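Local coordinates for putative uncharacterized protein (Trypanosoma brucei brucei, PDB 5KO4), which is of unknown function but carries a bromodomain, a four-helix fold that in other proteins reads acetylated lysine, and so probably binds acetyl-lysine, at residues D36-W47 with D68-Y79. Numbering follows the deposited sequence.
Sequences DYRMIISHPMWW and DMRLVVQNCYDY
N75, on the third long helix of the bromodomain bundle (helix 62-80, helix B), plugs into the ZA loop, which links helix 8-21 to helix 47-55 and includes helix 37-40. Its CB sits 3.7 Å from Y37 OH. One atom on, I41 CG2 packs against the amide carbon, 3.4 Å from N75 CG. At the tip, N75 ND2 gives a fairly straight hydrogen bond to H43 O, 2.9 Å long at 158°; the carbonyl is approached from above its plane, while the acceptor lies nearly in the plane of the amide. N75 ND2 also donates to a water that bonds Y37 OH and accepts from M45 N. N75 OD1 accepts a hydrogen bond from a second water, which in turn accepts one from H43 N.

Apolar contacts extend the joint both ways. Y37 CD1 lies 3.5 Å from Y79 CE1, over one face of the Y79 ring. M45 CB lies 3.7 Å from L71 CD2. V72 CG1, anti to the backbone N (chi1 175°), covers the six-membered ring of W47.

A buried amide with both ends satisfied, directly and through water, is thereby fixed in its flip, and with its waters it pins the ZA loop to helix B through Y37 and the backbone of H43 and M45.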
loop_
_atom_site.group_PDB
_atom_site.type_symbol
_atom_site.label_atom_id
_atom_site.label_comp_id
_atom_site.label_asym_id
_atom_site.label_seq_id
_atom_site.Cartn_x
_atom_site.Cartn_y
_atom_site.Cartn_z
ATOM N N ASP A 36 -1.975 9.552 6.566
ATOM C CA ASP A 36 -1.033 10.674 6.629
ATOM C C ASP A 36 -0.375 10.993 5.268
ATOM O O ASP A 36 0.659 11.660 5.244
ATOM C CB ASP A 36 0.079 10.392 7.661
ATOM C CG ASP A 36 -0.415 10.111 9.065
ATOM O OD1 ASP A 36 -1.417 10.727 9.471
ATOM O OD2 ASP A 36 0.239 9.305 9.777
ATOM N N TYR A 37 -0.965 10.562 4.147
ATOM C CA TYR A 37 -0.286 10.720 2.860
ATOM C C TYR A 37 -0.066 12.182 2.496
ATOM O O TYR A 37 1.045 12.548 2.112
ATOM C CB TYR A 37 -1.043 10.023 1.731
ATOM C CG TYR A 37 -0.159 9.720 0.553
ATOM C CD1 TYR A 37 0.617 8.571 0.522
ATOM C CD2 TYR A 37 0.012 10.646 -0.467
ATOM C CE1 TYR A 37 1.496 8.318 -0.525
ATOM C CE2 TYR A 37 0.905 10.419 -1.503
ATOM C CZ TYR A 37 1.634 9.244 -1.539
ATOM O OH TYR A 37 2.536 9.046 -2.552
ATOM N N ARG A 38 -1.088 13.021 2.660
ATOM C CA ARG A 38 -0.993 14.453 2.303
ATOM C C ARG A 38 -0.084 15.216 3.275
ATOM O O ARG A 38 0.444 16.265 2.901
ATOM C CB ARG A 38 -2.379 15.106 2.261
ATOM C CG ARG A 38 -3.326 14.480 1.246
ATOM C CD ARG A 38 -4.657 15.215 1.217
ATOM N NE ARG A 38 -5.725 14.414 0.613
ATOM C CZ ARG A 38 -6.431 13.477 1.250
ATOM N NH1 ARG A 38 -6.177 13.190 2.525
ATOM N NH2 ARG A 38 -7.386 12.811 0.613
ATOM N N MET A 39 0.117 14.696 4.501
ATOM C CA MET A 39 1.023 15.298 5.488
ATOM C C MET A 39 2.495 15.036 5.125
ATOM O O MET A 39 3.362 15.852 5.428
ATOM C CB MET A 39 0.728 14.714 6.888
ATOM C CG MET A 39 1.521 15.355 8.006
ATOM S SD MET A 39 1.064 14.672 9.619
ATOM C CE MET A 39 2.243 13.312 9.741
ATOM N N ILE A 40 2.777 13.884 4.520
ATOM C CA ILE A 40 4.137 13.458 4.227
ATOM C C ILE A 40 4.543 13.834 2.800
ATOM O O ILE A 40 5.695 14.218 2.579
ATOM C CB ILE A 40 4.229 11.912 4.448
ATOM C CG1 ILE A 40 3.961 11.558 5.947
ATOM C CG2 ILE A 40 5.585 11.349 3.999
ATOM C CD1 ILE A 40 5.075 11.968 6.929
ATOM N N ILE A 41 3.629 13.685 1.837
ATOM C CA ILE A 41 3.937 13.862 0.408
ATOM C C ILE A 41 3.289 15.135 -0.101
ATOM O O ILE A 41 2.062 15.223 -0.177
ATOM C CB ILE A 41 3.448 12.618 -0.360
ATOM C CG1 ILE A 41 4.178 11.348 0.151
ATOM C CG2 ILE A 41 3.638 12.783 -1.869
ATOM C CD1 ILE A 41 5.694 11.365 0.019
ATOM N N SER A 42 4.108 16.127 -0.471
ATOM C CA SER A 42 3.589 17.414 -0.905
ATOM C C SER A 42 2.941 17.345 -2.280
ATOM O O SER A 42 1.972 18.064 -2.531
ATOM C CB SER A 42 4.704 18.451 -0.934
ATOM O OG SER A 42 5.255 18.623 0.363
ATOM N N HIS A 43 3.458 16.490 -3.173
ATOM C CA HIS A 43 2.984 16.445 -4.544
ATOM C C HIS A 43 2.652 14.996 -4.989
ATOM O O HIS A 43 3.435 14.365 -5.704
ATOM C CB HIS A 43 4.067 17.059 -5.434
ATOM C CG HIS A 43 3.607 17.454 -6.792
ATOM N ND1 HIS A 43 4.481 18.011 -7.698
ATOM C CD2 HIS A 43 2.394 17.325 -7.374
ATOM C CE1 HIS A 43 3.771 18.241 -8.786
ATOM N NE2 HIS A 43 2.515 17.824 -8.643
ATOM N N PRO A 44 1.458 14.474 -4.622
ATOM C CA PRO A 44 1.101 13.098 -5.024
ATOM C C PRO A 44 1.052 12.934 -6.534
ATOM O O PRO A 44 0.716 13.884 -7.250
ATOM C CB PRO A 44 -0.289 12.904 -4.399
ATOM C CG PRO A 44 -0.317 13.836 -3.249
ATOM C CD PRO A 44 0.424 15.047 -3.740
ATOM N N MET A 45 1.458 11.752 -7.026
ATOM C CA MET A 45 1.519 11.474 -8.449
ATOM C C MET A 45 1.297 10.001 -8.651
ATOM O O MET A 45 1.670 9.198 -7.792
ATOM C CB MET A 45 2.889 11.904 -9.001
ATOM C CG MET A 45 2.995 11.901 -10.532
ATOM S SD MET A 45 1.718 12.827 -11.410
ATOM C CE MET A 45 1.840 14.425 -10.585
ATOM N N TRP A 46 0.653 9.634 -9.745
ATOM C CA TRP A 46 0.331 8.241 -9.994
ATOM C C TRP A 46 0.199 8.008 -11.502
ATOM O O TRP A 46 0.051 8.957 -12.254
ATOM C CB TRP A 46 -0.944 7.855 -9.231
ATOM C CG TRP A 46 -2.151 8.693 -9.541
ATOM C CD1 TRP A 46 -3.169 8.354 -10.377
ATOM C CD2 TRP A 46 -2.547 9.924 -8.913
ATOM N NE1 TRP A 46 -4.139 9.318 -10.362
ATOM C CE2 TRP A 46 -3.801 10.280 -9.450
ATOM C CE3 TRP A 46 -1.984 10.741 -7.929
ATOM C CZ2 TRP A 46 -4.468 11.437 -9.081
ATOM C CZ3 TRP A 46 -2.647 11.901 -7.572
ATOM C CH2 TRP A 46 -3.861 12.253 -8.168
ATOM N N TRP A 47 0.339 6.748 -11.963
ATOM C CA TRP A 47 0.402 6.512 -13.399
ATOM C C TRP A 47 -0.829 6.999 -14.151
ATOM O O TRP A 47 -0.674 7.524 -15.256
ATOM C CB TRP A 47 0.605 5.035 -13.760
ATOM C CG TRP A 47 1.666 4.293 -12.978
ATOM C CD1 TRP A 47 1.536 3.059 -12.415
ATOM C CD2 TRP A 47 3.038 4.675 -12.791
ATOM N NE1 TRP A 47 2.725 2.666 -11.850
ATOM C CE2 TRP A 47 3.664 3.644 -12.060
ATOM C CE3 TRP A 47 3.811 5.775 -13.196
ATOM C CZ2 TRP A 47 4.989 3.740 -11.618
ATOM C CZ3 TRP A 47 5.140 5.846 -12.800
ATOM C CH2 TRP A 47 5.698 4.868 -11.978
ATOM N N ASP A 68 7.487 13.973 -13.785
ATOM C CA ASP A 68 6.332 13.338 -13.136
ATOM C C ASP A 68 6.565 11.840 -12.900
ATOM O O ASP A 68 6.169 11.314 -11.850
ATOM C CB ASP A 68 5.064 13.534 -13.953
ATOM C CG ASP A 68 4.478 14.919 -13.856
ATOM O OD1 ASP A 68 4.990 15.733 -13.043
ATOM O OD2 ASP A 68 3.525 15.208 -14.608
ATOM N N MET A 69 7.236 11.152 -13.841
ATOM C CA MET A 69 7.547 9.747 -13.659
ATOM C C MET A 69 8.472 9.539 -12.476
ATOM O O MET A 69 8.232 8.650 -11.648
ATOM C CB MET A 69 8.198 9.203 -14.925
ATOM C CG MET A 69 7.265 9.187 -16.145
ATOM S SD MET A 69 6.008 7.891 -16.049
ATOM C CE MET A 69 6.992 6.464 -16.417
ATOM N N ARG A 70 9.504 10.376 -12.358
ATOM C CA ARG A 70 10.454 10.287 -11.250
ATOM C C ARG A 70 9.758 10.602 -9.929
ATOM O O ARG A 70 10.106 10.051 -8.889
ATOM C CB ARG A 70 11.633 11.248 -11.480
ATOM C CG ARG A 70 12.591 10.768 -12.549
ATOM C CD ARG A 70 13.650 11.791 -12.879
ATOM N NE ARG A 70 14.608 11.259 -13.848
ATOM C CZ ARG A 70 15.528 11.981 -14.480
ATOM N NH1 ARG A 70 15.631 13.289 -14.254
ATOM N NH2 ARG A 70 16.346 11.406 -15.350
ATOM N N LEU A 71 8.776 11.492 -9.959
ATOM C CA LEU A 71 8.049 11.873 -8.746
ATOM C C LEU A 71 7.255 10.688 -8.145
ATOM O O LEU A 71 7.183 10.539 -6.920
ATOM C CB LEU A 71 7.103 13.016 -9.100
ATOM C CG LEU A 71 6.225 13.566 -8.011
ATOM C CD1 LEU A 71 7.056 14.057 -6.816
ATOM C CD2 LEU A 71 5.353 14.668 -8.566
ATOM N N VAL A 72 6.696 9.820 -8.992
ATOM C CA VAL A 72 5.941 8.675 -8.472
ATOM C C VAL A 72 6.850 7.816 -7.607
ATOM O O VAL A 72 6.487 7.417 -6.490
ATOM C CB VAL A 72 5.351 7.824 -9.613
ATOM C CG1 VAL A 72 4.665 6.576 -9.067
ATOM C CG2 VAL A 72 4.378 8.631 -10.455
ATOM N N VAL A 73 8.035 7.517 -8.122
ATOM C CA VAL A 73 8.927 6.611 -7.399
ATOM C C VAL A 73 9.577 7.323 -6.196
ATOM O O VAL A 73 9.679 6.711 -5.126
ATOM C CB VAL A 73 9.975 5.918 -8.316
ATOM C CG1 VAL A 73 9.278 5.105 -9.400
ATOM C CG2 VAL A 73 10.958 6.907 -8.937
ATOM N N GLN A 74 9.941 8.611 -6.317
ATOM C CA GLN A 74 10.492 9.312 -5.165
ATOM C C GLN A 74 9.438 9.452 -4.053
ATOM O O GLN A 74 9.771 9.324 -2.872
ATOM C CB GLN A 74 11.043 10.678 -5.546
ATOM C CG GLN A 74 11.866 11.329 -4.423
ATOM C CD GLN A 74 13.038 10.463 -4.024
ATOM O OE1 GLN A 74 13.834 10.016 -4.871
ATOM N NE2 GLN A 74 13.191 10.192 -2.723
ATOM N N ASN A 75 8.161 9.638 -4.414
ATOM C CA ASN A 75 7.120 9.690 -3.384
ATOM C C ASN A 75 7.016 8.358 -2.662
ATOM O O ASN A 75 6.838 8.328 -1.445
ATOM C CB ASN A 75 5.767 10.046 -3.992
ATOM C CG ASN A 75 5.634 11.496 -4.347
ATOM O OD1 ASN A 75 6.423 12.349 -3.917
ATOM N ND2 ASN A 75 4.597 11.817 -5.114
ATOM N N CYS A 76 7.190 7.259 -3.382
ATOM C CA CYS A 76 7.197 5.950 -2.744
ATOM C C CYS A 76 8.332 5.864 -1.732
ATOM O O CYS A 76 8.122 5.407 -0.606
ATOM C CB CYS A 76 7.314 4.850 -3.783
ATOM S SG CYS A 76 7.445 3.187 -3.079
ATOM N N TYR A 77 9.528 6.302 -2.116
ATOM C CA TYR A 77 10.653 6.218 -1.193
ATOM C C TYR A 77 10.408 7.075 0.019
ATOM O O TYR A 77 10.729 6.662 1.131
ATOM C CB TYR A 77 11.974 6.616 -1.863
ATOM C CG TYR A 77 12.272 5.933 -3.188
ATOM C CD1 TYR A 77 11.777 4.664 -3.471
ATOM C CD2 TYR A 77 12.944 6.604 -4.200
ATOM C CE1 TYR A 77 11.978 4.069 -4.720
ATOM C CE2 TYR A 77 13.145 6.022 -5.449
ATOM C CZ TYR A 77 12.626 4.768 -5.715
ATOM O OH TYR A 77 12.796 4.187 -6.952
ATOM N N ASP A 78 9.832 8.249 -0.161
ATOM C CA ASP A 78 9.632 9.162 0.957
ATOM C C ASP A 78 8.539 8.662 1.904
ATOM O O ASP A 78 8.685 8.806 3.107
ATOM C CB ASP A 78 9.286 10.558 0.436
ATOM C CG ASP A 78 10.432 11.213 -0.333
ATOM O OD1 ASP A 78 11.531 10.614 -0.391
ATOM O OD2 ASP A 78 10.206 12.277 -0.931
ATOM N N TYR A 79 7.475 8.063 1.386
ATOM C CA TYR A 79 6.372 7.609 2.221
ATOM C C TYR A 79 6.699 6.274 2.911
ATOM O O TYR A 79 6.473 6.115 4.113
ATOM C CB TYR A 79 5.106 7.468 1.361
ATOM C CG TYR A 79 3.878 7.074 2.145
ATOM C CD1 TYR A 79 3.175 8.013 2.887
ATOM C CD2 TYR A 79 3.380 5.779 2.091
ATOM C CE1 TYR A 79 2.014 7.670 3.568
ATOM C CE2 TYR A 79 2.262 5.407 2.818
ATOM C CZ TYR A 79 1.558 6.360 3.533
ATOM O OH TYR A 79 0.438 5.959 4.220
HETATM O O HOH W 1 2.511 9.846 -5.107
HETATM O O HOH W 2 6.077 15.065 -3.293
#